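Local coordinates for protein putative metalloprotease II (Bacteroides fragilis, PDB 4ON1) that probably acts as a zinc-dependent endopeptidase related to fragilysin, apparently in a latent form, at residues D102-I107 and N155-I160; N22-D27 and L47-E52; V345-D350 and N363-D368; Y284-D289 and A319-T324. One frame throughout, in Å; residues are numbered along the deposited sequence.

Interaction 1 (D102-I107 and N155-I160); sequences DLIDYI and NIRIDI
Asp102 meets Asp159 where strand 102-109 begins and strand 153-159 ends, the two side chains crossing at about a right angle with OD2 of Asp102 2.7 Å from OD1 of Asp159. Asp159 OD2 accepts from Lys162 N, capping the helix that starts at Ile160. Leu103 O takes the N-H of Ile160, and its CD2 lies beside Ile160 CG2. Ile104 CG2, anti to the backbone N, lies over the centre of the Arg157 guanidinium and 3.6 Å from Arg157 CG, while CD1 rests against Asp159 CG. Asp105 pairs in both directions with Ile158, each N to the other's O at 2.8 Å, and its carboxylate is bound by Arg96. Tyr106 runs alongside Arg157, ring and guanidinium planes 87° apart, with CE1 3.7 Å from Arg157 CG; both polar ends go to Glu49. Ile107 and Ile156 form a second such pair of hydrogen bonds, and Ile107 CD1 sits 3.9 Å from Ile158 CG1. One face thus carries Ile104, Tyr106, Arg157 and Asp159; the other carries Asp105 beside Ile107, Ile156 and Ile158, the isoleucines packing on helix 112-126. The short Asp102-Asp159 approach is consistent with one acid being protonated, which would imply a raised pKa.

Interaction 2 (N22-D27 and L47-E52); sequences NLRSMD and LQEGSE
Asn22 and Gln48 lay their side-chain amides one over the other, the planes 22° apart and Asn22 ND2 3.7 Å from Gln48 OE1. Each amide is held by its own segment: Asn22 OD1 accepts from Arg24 N at 3.0 Å, with the donor tilted 16° from the carbonyl plane, and Gln48 NE2 gives a nearly straight bond to Gly50 O. A water donates to Asn22 OD1 and accepts from Gly50 N, tying the two turns together. The Arg24 chain is bent at chi2 (-126°, placing CD); its guanidinium lies with one face over Gly50, whose N sits toward the rim, and NH1 is 3.3 Å from Gly50 CA. The Arg24 and Glu49 side chains cross at about a right angle, their CG atoms 4.1 Å apart; the Glu49 carboxylate is engaged by Arg99, Arg157 and Tyr106. Away from the stacked amides, Leu23 sends CD1 obliquely to Leu47 CB (4.2 Å), beside Trp54. The backbones meet through Leu23 N and Gln48 O at 2.8 Å. The arrangement is that of a short parallel strand 19-22 ending in an Asx turn at Asn22, next to a hairpin whose type II' turn runs from Glu49 to Glu52, within the N-terminal fragilysin domain.

Interaction 3 (V345-D350 and N363-D368); sequences VDNEQD and NHLSAD
Asp350 and Leu365 are the residues whose CA atoms lie nearest across the contact, 5.6 Å apart, where the type I turn Asn347 to Asp350 comes up against the irregular chain leading into helix 367-378. The side chain of Asp350 carries the contact. Its CG stands anti to the backbone N (chi1 -163°), which sends the carboxylate across to the other segment. OD2 receives the N-H of Leu365 at 2.8 Å, from above the carboxylate plane, 49° out of it, and lies 3.1 Å from Ser366 N. OD1 is engaged by Met352 N and by a water that donates to it at 2.9 Å; the same water sits in the ring plane of His364, at ND1. Leu365 folds its side chain back over the turn: CD1 lies 3.8 Å from Gln349 CB and 4.0 Å from Asn347 ND2, the latter side chain crossing it at about a right angle. Asn347 is fixed by its own Asx turn, OD1 accepting from Gln349 N, and its ND2 makes a weak bond to a second water that donates to Leu365 O. At the beginning of segment 345-350, Val345 CG1 packs on Ser366 CB at 3.9 Å, while Ser366 OG caps the helix through Asn369 N. Val345 directly follows the zinc ligand His344, so the contact joins the chain just beyond the metal site to the start of the C-terminal helix. With the Asp350 carboxylate buried and held by peptide N-H groups and a water, any negative charge it carries would probably be stabilised by these donors.

Interaction 4 (Y284-D289 and A319-T324); sequences YILLRD and AAISTT
Tyr284 and Ala319 begin a parallel pairing in which the strands run 21° apart and stay in register as far as Arg288 and Thr323. Peptide groups are satisfied alternately: Ala320 N gives to Tyr284 O, Leu286 N to Ala320 O and Ser322 N to Leu286 O, the last at 2.8 Å. The next bond, from Arg288 N to Ser322 O, is weak at 3.3 Å, and Thr324 N then closes on Arg288 O at 2.9 Å. The other edge of strand 284-288 is taken by strand 201-209, to which Ile285 and Leu287 bond. This places the pair inside the sheet of the catalytic domain, which in metzincins such as the matrixins packs against the helix bearing the HExxH zinc-binding motif; here that is helix 331-340, touched by Ile285 and Ser322. On that face Ile285 CG1 meets Ala320 CB at 3.9 Å, Ile285 CG2 reaches Ser322 CB, and Leu287 CB lies 3.8 Å from Thr324 CG2, the two side chains crossing at about a right angle. Ser322 OG, anti to its backbone N (chi1 -179°), donates to Thr323 O. On the reverse face Leu286 CB touches Ile321 CG2. Arg288 NE forms a salt bridge with Glu210, NH1 and NH2 bond to the carbonyls of Thr291 and Gly254, and Trp292 adds a cation-pi contact. At the end of strand 319-323, Thr323 OG1 lies 2.9 Å from Asp289 O and is hydrogen-bonded to Gly290 O and Ser325 N. A water donates to Asp289 OD2 at 2.6 Å and accepts from Thr324 OG1, which also bonds to Ser215; Asp289 OD1 is paired with Tyr121 OH.

In the fold
Along the chain the order is interaction 2, 1, 4, 3, each closing before the next opens. Interactions 1 and 2 lie in the N-terminal fragilysin domain, their centres about 12 Å apart, and touch directly, with Glu49 as the link. Interactions 3 and 4 belong to the matrixin-like peptidase region, with centres about 23 Å apart and nearest atoms about 13 Å apart; both lie near the zinc ligands. Between the two regions, the centres of interactions 1 and 4 are about 23 Å apart and those of 2 and 3 about 35 Å. Interactions 2 and 4 lie on opposite sides of the chain's centre. Asp176 joins the three histidines on the zinc, consistent with a latent form of the enzyme.

Interaction 1 (D102-I107 and N155-I160)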
loop_
_atom_site.group_PDB
_atom_site.type_symbol
_atom_site.label_atom_id
_atom_site.label_comp_id
_atom_site.label_asym_id
_atom_site.label_seq_id
_atom_site.Cartn_x
_atom_site.Cartn_y
_atom_site.Cartn_z
ATOM N N ASP A 102 0.337 16.673 -9.341
ATOM C CA ASP A 102 0.220 15.234 -9.562
ATOM C C ASP A 102 1.006 14.433 -8.533
ATOM O O ASP A 102 2.073 14.854 -8.077
ATOM C CB ASP A 102 0.688 14.853 -10.971
ATOM C CG ASP A 102 -0.313 15.243 -12.043
ATOM O OD1 ASP A 102 -1.404 15.742 -11.688
ATOM O OD2 ASP A 102 -0.014 15.041 -13.238
ATOM N N LEU A 103 0.457 13.283 -8.154
ATOM C CA LEU A 103 1.176 12.344 -7.308
ATOM C C LEU A 103 2.140 11.505 -8.162
ATOM O O LEU A 103 1.719 10.813 -9.095
ATOM C CB LEU A 103 0.199 11.451 -6.551
ATOM C CG LEU A 103 0.819 10.519 -5.518
ATOM C CD1 LEU A 103 1.344 11.351 -4.366
ATOM C CD2 LEU A 103 -0.209 9.511 -5.023
ATOM N N ILE A 104 3.429 11.587 -7.850
ATOM C CA ILE A 104 4.466 10.943 -8.662
ATOM C C ILE A 104 5.217 9.862 -7.888
ATOM O O ILE A 104 5.634 10.087 -6.754
ATOM C CB ILE A 104 5.486 11.976 -9.168
ATOM C CG1 ILE A 104 4.764 13.131 -9.873
ATOM C CG2 ILE A 104 6.503 11.320 -10.094
ATOM C CD1 ILE A 104 3.996 12.712 -11.115
ATOM N N ASP A 105 5.361 8.685 -8.496
ATOM C CA ASP A 105 6.163 7.594 -7.926
ATOM C C ASP A 105 7.517 7.486 -8.628
ATOM O O ASP A 105 7.572 7.385 -9.857
ATOM C CB ASP A 105 5.426 6.254 -8.049
ATOM C CG ASP A 105 4.998 5.682 -6.704
ATOM O OD1 ASP A 105 5.526 6.118 -5.660
ATOM O OD2 ASP A 105 4.135 4.778 -6.698
ATOM N N TYR A 106 8.603 7.520 -7.861
ATOM C CA TYR A 106 9.931 7.227 -8.409
ATOM C C TYR A 106 10.360 5.863 -7.897
ATOM O O TYR A 106 10.388 5.643 -6.689
ATOM C CB TYR A 106 10.962 8.292 -8.017
ATOM C CG TYR A 106 10.617 9.697 -8.450
ATOM C CD1 TYR A 106 11.152 10.237 -9.609
ATOM C CD2 TYR A 106 9.761 10.487 -7.695
ATOM C CE1 TYR A 106 10.842 11.521 -10.007
ATOM C CE2 TYR A 106 9.441 11.773 -8.085
ATOM C CZ TYR A 106 9.984 12.285 -9.242
ATOM O OH TYR A 106 9.669 13.568 -9.635
ATOM N N ILE A 107 10.687 4.951 -8.812
ATOM C CA ILE A 107 10.927 3.558 -8.454
ATOM C C ILE A 107 12.321 3.118 -8.911
ATOM O O ILE A 107 12.681 3.283 -10.081
ATOM C CB ILE A 107 9.841 2.644 -9.084
ATOM C CG1 ILE A 107 8.444 3.083 -8.621
ATOM C CG2 ILE A 107 10.107 1.171 -8.783
ATOM C CD1 ILE A 107 7.331 2.740 -9.613
ATOM N N ASN A 155 15.985 4.479 -13.191
ATOM C CA ASN A 155 14.756 4.588 -12.421
ATOM C C ASN A 155 13.527 4.681 -13.309
ATOM O O ASN A 155 13.631 4.902 -14.517
ATOM C CB ASN A 155 14.816 5.810 -11.515
ATOM C CG ASN A 155 14.926 7.097 -12.297
ATOM O OD1 ASN A 155 13.934 7.594 -12.843
ATOM N ND2 ASN A 155 16.136 7.651 -12.358
ATOM N N ILE A 156 12.368 4.547 -12.682
ATOM C CA ILE A 156 11.085 4.688 -13.345
ATOM C C ILE A 156 10.296 5.772 -12.623
ATOM O O ILE A 156 10.239 5.785 -11.398
ATOM C CB ILE A 156 10.271 3.380 -13.325
ATOM C CG1 ILE A 156 11.032 2.258 -14.018
ATOM C CG2 ILE A 156 8.954 3.576 -14.016
ATOM C CD1 ILE A 156 11.461 2.612 -15.399
ATOM N N ARG A 157 9.701 6.680 -13.389
ATOM C CA ARG A 157 8.876 7.755 -12.847
ATOM C C ARG A 157 7.444 7.589 -13.348
ATOM O O ARG A 157 7.186 7.689 -14.544
ATOM C CB ARG A 157 9.446 9.111 -13.270
ATOM C CG ARG A 157 8.702 10.330 -12.762
ATOM C CD ARG A 157 9.160 11.541 -13.547
ATOM N NE ARG A 157 8.764 12.801 -12.930
ATOM C CZ ARG A 157 7.590 13.389 -13.122
ATOM N NH1 ARG A 157 6.678 12.820 -13.901
ATOM N NH2 ARG A 157 7.329 14.548 -12.529
ATOM N N ILE A 158 6.524 7.324 -12.430
ATOM C CA ILE A 158 5.131 7.068 -12.782
ATOM C C ILE A 158 4.231 8.180 -12.259
ATOM O O ILE A 158 4.270 8.503 -11.073
ATOM C CB ILE A 158 4.628 5.735 -12.206
ATOM C CG1 ILE A 158 5.588 4.601 -12.551
ATOM C CG2 ILE A 158 3.230 5.432 -12.732
ATOM C CD1 ILE A 158 5.575 4.265 -14.027
ATOM N N ASP A 159 3.408 8.753 -13.131
ATOM C CA ASP A 159 2.419 9.719 -12.677
ATOM C C ASP A 159 1.162 8.978 -12.228
ATOM O O ASP A 159 0.355 8.557 -13.054
ATOM C CB ASP A 159 2.096 10.722 -13.787
ATOM C CG ASP A 159 1.381 11.958 -13.270
ATOM O OD1 ASP A 159 1.670 13.061 -13.781
ATOM O OD2 ASP A 159 0.528 11.832 -12.365
ATOM N N ILE A 160 1.005 8.818 -10.917
ATOM C CA ILE A 160 -0.131 8.082 -10.365
ATOM C C ILE A 160 -1.451 8.780 -10.678
ATOM O O ILE A 160 -2.437 8.146 -11.059
ATOM C CB ILE A 160 -0.008 7.932 -8.830
ATOM C CG1 ILE A 160 1.333 7.292 -8.446
ATOM C CG2 ILE A 160 -1.193 7.145 -8.250
ATOM C CD1 ILE A 160 1.541 5.906 -9.021
#

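Interaction 2 (N22-D27 and L47-E52)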
loop_
_atom_site.group_PDB
_atom_site.type_symbol
_atom_site.label_atom_id
_atom_site.label_comp_id
_atom_site.label_asym_id
_atom_site.label_seq_id
_atom_site.Cartn_x
_atom_site.Cartn_y
_atom_site.Cartn_z
ATOM N N ASN A 22 19.509 13.701 -7.187
ATOM C CA ASN A 22 19.011 14.037 -8.515
ATOM C C ASN A 22 18.020 12.963 -8.937
ATOM O O ASN A 22 18.406 11.842 -9.253
ATOM C CB ASN A 22 20.168 14.159 -9.515
ATOM C CG ASN A 22 19.712 14.622 -10.892
ATOM O OD1 ASN A 22 18.589 14.351 -11.316
ATOM N ND2 ASN A 22 20.590 15.321 -11.597
ATOM N N LEU A 23 16.741 13.322 -8.926
ATOM C CA LEU A 23 15.664 12.375 -9.184
ATOM C C LEU A 23 15.715 11.785 -10.590
ATOM O O LEU A 23 15.255 10.665 -10.816
ATOM C CB LEU A 23 14.309 13.053 -8.946
ATOM C CG LEU A 23 13.995 13.439 -7.494
ATOM C CD1 LEU A 23 12.816 14.392 -7.428
ATOM C CD2 LEU A 23 13.702 12.190 -6.670
ATOM N N ARG A 24 16.266 12.532 -11.538
ATOM C CA ARG A 24 16.364 12.037 -12.903
ATOM C C ARG A 24 17.459 10.977 -13.066
ATOM O O ARG A 24 17.287 10.008 -13.803
ATOM C CB ARG A 24 16.632 13.193 -13.870
ATOM C CG ARG A 24 15.437 14.085 -14.141
ATOM C CD ARG A 24 15.171 14.207 -15.635
ATOM N NE ARG A 24 14.029 15.075 -15.909
ATOM C CZ ARG A 24 14.120 16.288 -16.446
ATOM N NH1 ARG A 24 15.303 16.775 -16.796
ATOM N NH2 ARG A 24 13.025 17.006 -16.651
ATOM N N SER A 25 18.579 11.154 -12.373
ATOM C CA SER A 25 19.743 10.307 -12.618
ATOM C C SER A 25 19.934 9.236 -11.551
ATOM O O SER A 25 20.818 8.391 -11.671
ATOM C CB SER A 25 21.011 11.160 -12.709
ATOM O OG SER A 25 21.278 11.773 -11.459
ATOM N N MET A 26 19.123 9.269 -10.502
ATOM C CA MET A 26 19.368 8.381 -9.370
ATOM C C MET A 26 19.061 6.926 -9.720
ATOM O O MET A 26 18.140 6.638 -10.489
ATOM C CB MET A 26 18.533 8.805 -8.162
ATOM C CG MET A 26 17.064 8.496 -8.306
ATOM S SD MET A 26 16.116 8.917 -6.841
ATOM C CE MET A 26 14.486 8.445 -7.420
ATOM N N ASP A 27 19.850 6.010 -9.174
ATOM C CA ASP A 27 19.471 4.604 -9.193
ATOM C C ASP A 27 19.372 4.109 -7.748
ATOM O O ASP A 27 19.420 4.924 -6.821
ATOM C CB ASP A 27 20.448 3.768 -10.024
ATOM C CG ASP A 27 21.874 3.851 -9.525
ATOM O OD1 ASP A 27 22.105 4.338 -8.399
ATOM O OD2 ASP A 27 22.776 3.411 -10.271
ATOM N N LEU A 47 16.398 18.024 -3.458
ATOM C CA LEU A 47 16.029 17.242 -4.621
ATOM C C LEU A 47 16.213 18.066 -5.881
ATOM O O LEU A 47 16.031 19.285 -5.873
ATOM C CB LEU A 47 14.580 16.767 -4.509
ATOM C CG LEU A 47 14.276 15.882 -3.302
ATOM C CD1 LEU A 47 12.771 15.686 -3.148
ATOM C CD2 LEU A 47 14.976 14.547 -3.462
ATOM N N GLN A 48 16.571 17.394 -6.966
ATOM C CA GLN A 48 16.622 18.045 -8.266
ATOM C C GLN A 48 15.864 17.212 -9.290
ATOM O O GLN A 48 16.013 15.985 -9.350
ATOM C CB GLN A 48 18.065 18.262 -8.736
ATOM C CG GLN A 48 18.153 18.765 -10.186
ATOM C CD GLN A 48 19.577 18.962 -10.679
ATOM O OE1 GLN A 48 20.542 18.618 -9.994
ATOM N NE2 GLN A 48 19.713 19.531 -11.874
ATOM N N GLU A 49 15.006 17.880 -10.053
ATOM C CA GLU A 49 14.419 17.289 -11.244
ATOM C C GLU A 49 14.477 18.316 -12.371
ATOM O O GLU A 49 13.755 19.314 -12.350
ATOM C CB GLU A 49 12.982 16.828 -10.980
ATOM C CG GLU A 49 12.392 16.011 -12.127
ATOM C CD GLU A 49 11.072 15.355 -11.769
ATOM O OE1 GLU A 49 10.074 16.084 -11.572
ATOM O OE2 GLU A 49 11.037 14.109 -11.683
ATOM N N GLY A 50 15.357 18.082 -13.341
ATOM C CA GLY A 50 15.593 19.044 -14.402
ATOM C C GLY A 50 16.091 20.362 -13.845
ATOM O O GLY A 50 17.068 20.385 -13.097
ATOM N N SER A 51 15.404 21.456 -14.172
ATOM C CA SER A 51 15.830 22.769 -13.706
ATOM C C SER A 51 15.210 23.138 -12.357
ATOM O O SER A 51 15.477 24.211 -11.825
ATOM C CB SER A 51 15.478 23.844 -14.736
ATOM O OG SER A 51 14.075 23.973 -14.876
ATOM N N GLU A 52 14.389 22.249 -11.800
ATOM C CA GLU A 52 13.777 22.511 -10.499
ATOM C C GLU A 52 14.555 21.857 -9.370
ATOM O O GLU A 52 14.776 20.646 -9.364
ATOM C CB GLU A 52 12.326 22.019 -10.457
ATOM C CG GLU A 52 11.336 22.910 -11.184
ATOM C CD GLU A 52 9.941 22.316 -11.200
ATOM O OE1 GLU A 52 9.459 21.955 -12.294
ATOM O OE2 GLU A 52 9.330 22.215 -10.113
HETATM O O HOH W 1 17.684 16.318 -12.944
#

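Interaction 3 (V345-D350 and N363-D368)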
loop_
_atom_site.group_PDB
_atom_site.type_symbol
_atom_site.label_atom_id
_atom_site.label_comp_id
_atom_site.label_asym_id
_atom_site.label_seq_id
_atom_site.Cartn_x
_atom_site.Cartn_y
_atom_site.Cartn_z
ATOM N N VAL A 345 -18.671 6.383 2.817
ATOM C CA VAL A 345 -19.148 7.732 3.133
ATOM C C VAL A 345 -19.258 8.576 1.860
ATOM O O VAL A 345 -18.759 8.175 0.809
ATOM C CB VAL A 345 -18.214 8.440 4.140
ATOM C CG1 VAL A 345 -18.150 7.680 5.451
ATOM C CG2 VAL A 345 -16.819 8.593 3.544
ATOM N N ASP A 346 -19.886 9.749 1.955
ATOM C CA ASP A 346 -20.137 10.572 0.770
ATOM C C ASP A 346 -19.096 11.670 0.583
ATOM O O ASP A 346 -19.293 12.591 -0.210
ATOM C CB ASP A 346 -21.529 11.224 0.835
ATOM C CG ASP A 346 -22.659 10.214 0.943
ATOM O OD1 ASP A 346 -23.790 10.633 1.275
ATOM O OD2 ASP A 346 -22.422 9.007 0.714
ATOM N N ASN A 347 -17.989 11.574 1.304
ATOM C CA ASN A 347 -16.906 12.537 1.158
ATOM C C ASN A 347 -15.867 12.008 0.167
ATOM O O ASN A 347 -15.198 11.009 0.439
ATOM C CB ASN A 347 -16.278 12.810 2.525
ATOM C CG ASN A 347 -15.209 13.882 2.485
ATOM O OD1 ASN A 347 -14.758 14.302 1.418
ATOM N ND2 ASN A 347 -14.788 14.328 3.664
ATOM N N GLU A 348 -15.706 12.688 -0.965
ATOM C CA GLU A 348 -14.855 12.167 -2.038
ATOM C C GLU A 348 -13.365 12.167 -1.693
ATOM O O GLU A 348 -12.571 11.520 -2.373
ATOM C CB GLU A 348 -15.071 12.948 -3.337
ATOM C CG GLU A 348 -14.360 14.289 -3.386
ATOM C CD GLU A 348 -14.541 14.985 -4.722
ATOM O OE1 GLU A 348 -15.451 14.584 -5.483
ATOM O OE2 GLU A 348 -13.774 15.932 -5.009
ATOM N N GLN A 349 -12.982 12.888 -0.644
ATOM C CA GLN A 349 -11.581 12.905 -0.224
ATOM C C GLN A 349 -11.307 11.766 0.748
ATOM O O GLN A 349 -10.156 11.407 1.009
ATOM C CB GLN A 349 -11.229 14.240 0.435
ATOM C CG GLN A 349 -10.780 15.333 -0.526
ATOM C CD GLN A 349 -10.473 16.644 0.186
ATOM O OE1 GLN A 349 -11.147 17.014 1.150
ATOM N NE2 GLN A 349 -9.447 17.347 -0.284
ATOM N N ASP A 350 -12.377 11.186 1.275
ATOM C CA ASP A 350 -12.240 10.127 2.256
ATOM C C ASP A 350 -11.827 8.808 1.607
ATOM O O ASP A 350 -12.307 8.451 0.532
ATOM C CB ASP A 350 -13.549 9.943 3.027
ATOM C CG ASP A 350 -13.361 9.161 4.315
ATOM O OD1 ASP A 350 -13.077 7.938 4.241
ATOM O OD2 ASP A 350 -13.503 9.770 5.399
ATOM N N ASN A 363 -6.928 8.643 3.873
ATOM C CA ASN A 363 -7.232 9.148 5.204
ATOM C C ASN A 363 -8.675 8.872 5.583
ATOM O O ASN A 363 -9.578 9.035 4.763
ATOM C CB ASN A 363 -6.981 10.659 5.289
ATOM C CG ASN A 363 -5.550 11.037 4.954
ATOM O OD1 ASN A 363 -5.204 11.258 3.788
ATOM N ND2 ASN A 363 -4.714 11.123 5.978
ATOM N N HIS A 364 -8.887 8.435 6.821
ATOM C CA HIS A 364 -10.230 8.361 7.380
ATOM C C HIS A 364 -10.609 9.737 7.910
ATOM O O HIS A 364 -10.105 10.171 8.948
ATOM C CB HIS A 364 -10.312 7.310 8.496
ATOM C CG HIS A 364 -10.148 5.905 8.009
ATOM N ND1 HIS A 364 -11.150 5.222 7.352
ATOM C CD2 HIS A 364 -9.097 5.053 8.084
ATOM C CE1 HIS A 364 -10.722 4.010 7.041
ATOM N NE2 HIS A 364 -9.480 3.881 7.473
ATOM N N LEU A 365 -11.511 10.410 7.204
ATOM C CA LEU A 365 -11.899 11.765 7.558
ATOM C C LEU A 365 -13.254 11.777 8.261
ATOM O O LEU A 365 -13.709 12.812 8.747
ATOM C CB LEU A 365 -11.944 12.645 6.312
ATOM C CG LEU A 365 -10.697 12.632 5.422
ATOM C CD1 LEU A 365 -10.945 13.451 4.147
ATOM C CD2 LEU A 365 -9.463 13.140 6.172
ATOM N N SER A 366 -13.902 10.621 8.304
ATOM C CA SER A 366 -15.213 10.515 8.935
ATOM C C SER A 366 -15.095 10.217 10.430
ATOM O O SER A 366 -14.560 9.178 10.824
ATOM C CB SER A 366 -16.041 9.426 8.247
ATOM O OG SER A 366 -17.049 8.946 9.118
ATOM N N ALA A 367 -15.594 11.132 11.259
ATOM C CA ALA A 367 -15.589 10.918 12.704
ATOM C C ALA A 367 -16.360 9.651 13.068
ATOM O O ALA A 367 -15.971 8.904 13.968
ATOM C CB ALA A 367 -16.179 12.122 13.424
ATOM N N ASP A 368 -17.449 9.403 12.349
ATOM C CA ASP A 368 -18.247 8.207 12.586
ATOM C C ASP A 368 -17.502 6.922 12.283
ATOM O O ASP A 368 -17.677 5.928 12.987
ATOM C CB ASP A 368 -19.538 8.246 11.769
ATOM C CG ASP A 368 -20.764 8.204 12.649
ATOM O OD1 ASP A 368 -21.173 7.085 13.034
ATOM O OD2 ASP A 368 -21.296 9.288 12.973
HETATM O O HOH W 2 -15.689 14.381 6.872
HETATM O O HOH W 3 -13.505 6.892 6.891
#

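Interaction 4 (Y284-D289 and A319-T324)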
loop_
_atom_site.group_PDB
_atom_site.type_symbol
_atom_site.label_atom_id
_atom_site.label_comp_id
_atom_site.label_asym_id
_atom_site.label_seq_id
_atom_site.Cartn_x
_atom_site.Cartn_y
_atom_site.Cartn_z
ATOM N N TYR A 284 -5.970 -11.850 6.987
ATOM C CA TYR A 284 -5.219 -12.291 5.816
ATOM C C TYR A 284 -5.743 -11.624 4.560
ATOM O O TYR A 284 -6.943 -11.638 4.318
ATOM C CB TYR A 284 -5.303 -13.808 5.658
ATOM C CG TYR A 284 -4.447 -14.591 6.622
ATOM C CD1 TYR A 284 -4.829 -14.755 7.939
ATOM C CD2 TYR A 284 -3.279 -15.203 6.195
ATOM C CE1 TYR A 284 -4.050 -15.483 8.822
ATOM C CE2 TYR A 284 -2.492 -15.931 7.067
ATOM C CZ TYR A 284 -2.884 -16.069 8.373
ATOM O OH TYR A 284 -2.111 -16.792 9.238
ATOM N N ILE A 285 -4.855 -11.041 3.759
ATOM C CA ILE A 285 -5.293 -10.433 2.513
ATOM C C ILE A 285 -4.542 -11.010 1.320
ATOM O O ILE A 285 -3.310 -11.032 1.301
ATOM C CB ILE A 285 -5.130 -8.900 2.543
ATOM C CG1 ILE A 285 -5.965 -8.302 3.677
ATOM C CG2 ILE A 285 -5.612 -8.284 1.237
ATOM C CD1 ILE A 285 -5.131 -7.819 4.831
ATOM N N LEU A 286 -5.296 -11.498 0.333
ATOM C CA LEU A 286 -4.714 -12.032 -0.899
ATOM C C LEU A 286 -4.431 -10.911 -1.891
ATOM O O LEU A 286 -5.312 -10.089 -2.177
ATOM C CB LEU A 286 -5.656 -13.060 -1.539
ATOM C CG LEU A 286 -5.149 -13.732 -2.817
ATOM C CD1 LEU A 286 -3.976 -14.656 -2.507
ATOM C CD2 LEU A 286 -6.273 -14.508 -3.501
ATOM N N LEU A 287 -3.218 -10.897 -2.439
ATOM C CA LEU A 287 -2.797 -9.818 -3.324
ATOM C C LEU A 287 -2.499 -10.279 -4.751
ATOM O O LEU A 287 -1.763 -11.244 -4.971
ATOM C CB LEU A 287 -1.553 -9.125 -2.750
ATOM C CG LEU A 287 -1.669 -8.566 -1.325
ATOM C CD1 LEU A 287 -0.356 -7.896 -0.904
ATOM C CD2 LEU A 287 -2.804 -7.574 -1.254
ATOM N N ARG A 288 -3.065 -9.567 -5.721
ATOM C CA ARG A 288 -2.752 -9.790 -7.131
ATOM C C ARG A 288 -2.609 -8.446 -7.813
ATOM O O ARG A 288 -3.076 -7.433 -7.289
ATOM C CB ARG A 288 -3.839 -10.610 -7.821
ATOM C CG ARG A 288 -5.202 -9.929 -7.769
ATOM C CD ARG A 288 -6.152 -10.449 -8.832
ATOM N NE ARG A 288 -6.231 -11.908 -8.847
ATOM C CZ ARG A 288 -7.087 -12.596 -9.595
ATOM N NH1 ARG A 288 -7.953 -11.955 -10.369
ATOM N NH2 ARG A 288 -7.085 -13.922 -9.559
ATOM N N ASP A 289 -1.952 -8.418 -8.966
ATOM C CA ASP A 289 -1.838 -7.156 -9.677
ATOM C C ASP A 289 -3.166 -6.778 -10.329
ATOM O O ASP A 289 -3.501 -5.601 -10.426
ATOM C CB ASP A 289 -0.747 -7.212 -10.735
ATOM C CG ASP A 289 -0.559 -5.884 -11.420
ATOM O OD1 ASP A 289 -0.912 -5.770 -12.608
ATOM O OD2 ASP A 289 -0.086 -4.943 -10.756
ATOM N N ALA A 319 -10.550 -11.957 6.495
ATOM C CA ALA A 319 -9.769 -12.001 5.277
ATOM C C ALA A 319 -10.305 -11.043 4.242
ATOM O O ALA A 319 -11.446 -10.579 4.325
ATOM C CB ALA A 319 -9.732 -13.427 4.705
ATOM N N ALA A 320 -9.467 -10.754 3.261
ATOM C CA ALA A 320 -9.870 -9.931 2.142
ATOM C C ALA A 320 -9.049 -10.313 0.928
ATOM O O ALA A 320 -8.083 -11.058 1.029
ATOM C CB ALA A 320 -9.694 -8.453 2.461
ATOM N N ILE A 321 -9.454 -9.806 -0.223
ATOM C CA ILE A 321 -8.630 -9.876 -1.410
ATOM C C ILE A 321 -8.453 -8.443 -1.905
ATOM O O ILE A 321 -9.340 -7.604 -1.722
ATOM C CB ILE A 321 -9.265 -10.768 -2.479
ATOM C CG1 ILE A 321 -10.571 -10.156 -2.978
ATOM C CG2 ILE A 321 -9.585 -12.150 -1.898
ATOM C CD1 ILE A 321 -11.342 -11.075 -3.919
ATOM N N SER A 322 -7.311 -8.153 -2.512
ATOM C CA SER A 322 -7.035 -6.790 -2.942
ATOM C C SER A 322 -6.096 -6.740 -4.126
ATOM O O SER A 322 -5.123 -7.488 -4.184
ATOM C CB SER A 322 -6.435 -5.980 -1.789
ATOM O OG SER A 322 -6.187 -4.646 -2.211
ATOM N N THR A 323 -6.380 -5.836 -5.057
ATOM C CA THR A 323 -5.425 -5.517 -6.108
ATOM C C THR A 323 -4.246 -4.761 -5.496
ATOM O O THR A 323 -4.369 -4.175 -4.416
ATOM C CB THR A 323 -6.066 -4.667 -7.217
ATOM O OG1 THR A 323 -5.176 -4.573 -8.343
ATOM C CG2 THR A 323 -6.407 -3.278 -6.690
ATOM N N THR A 324 -3.094 -4.797 -6.155
ATOM C CA THR A 324 -1.963 -3.976 -5.717
ATOM C C THR A 324 -1.593 -2.955 -6.783
ATOM O O THR A 324 -0.622 -2.215 -6.625
ATOM C CB THR A 324 -0.717 -4.814 -5.400
ATOM O OG1 THR A 324 -0.395 -5.633 -6.533
ATOM C CG2 THR A 324 -0.974 -5.690 -4.197
HETATM O O HOH W 4 1.242 -4.817 -8.552
#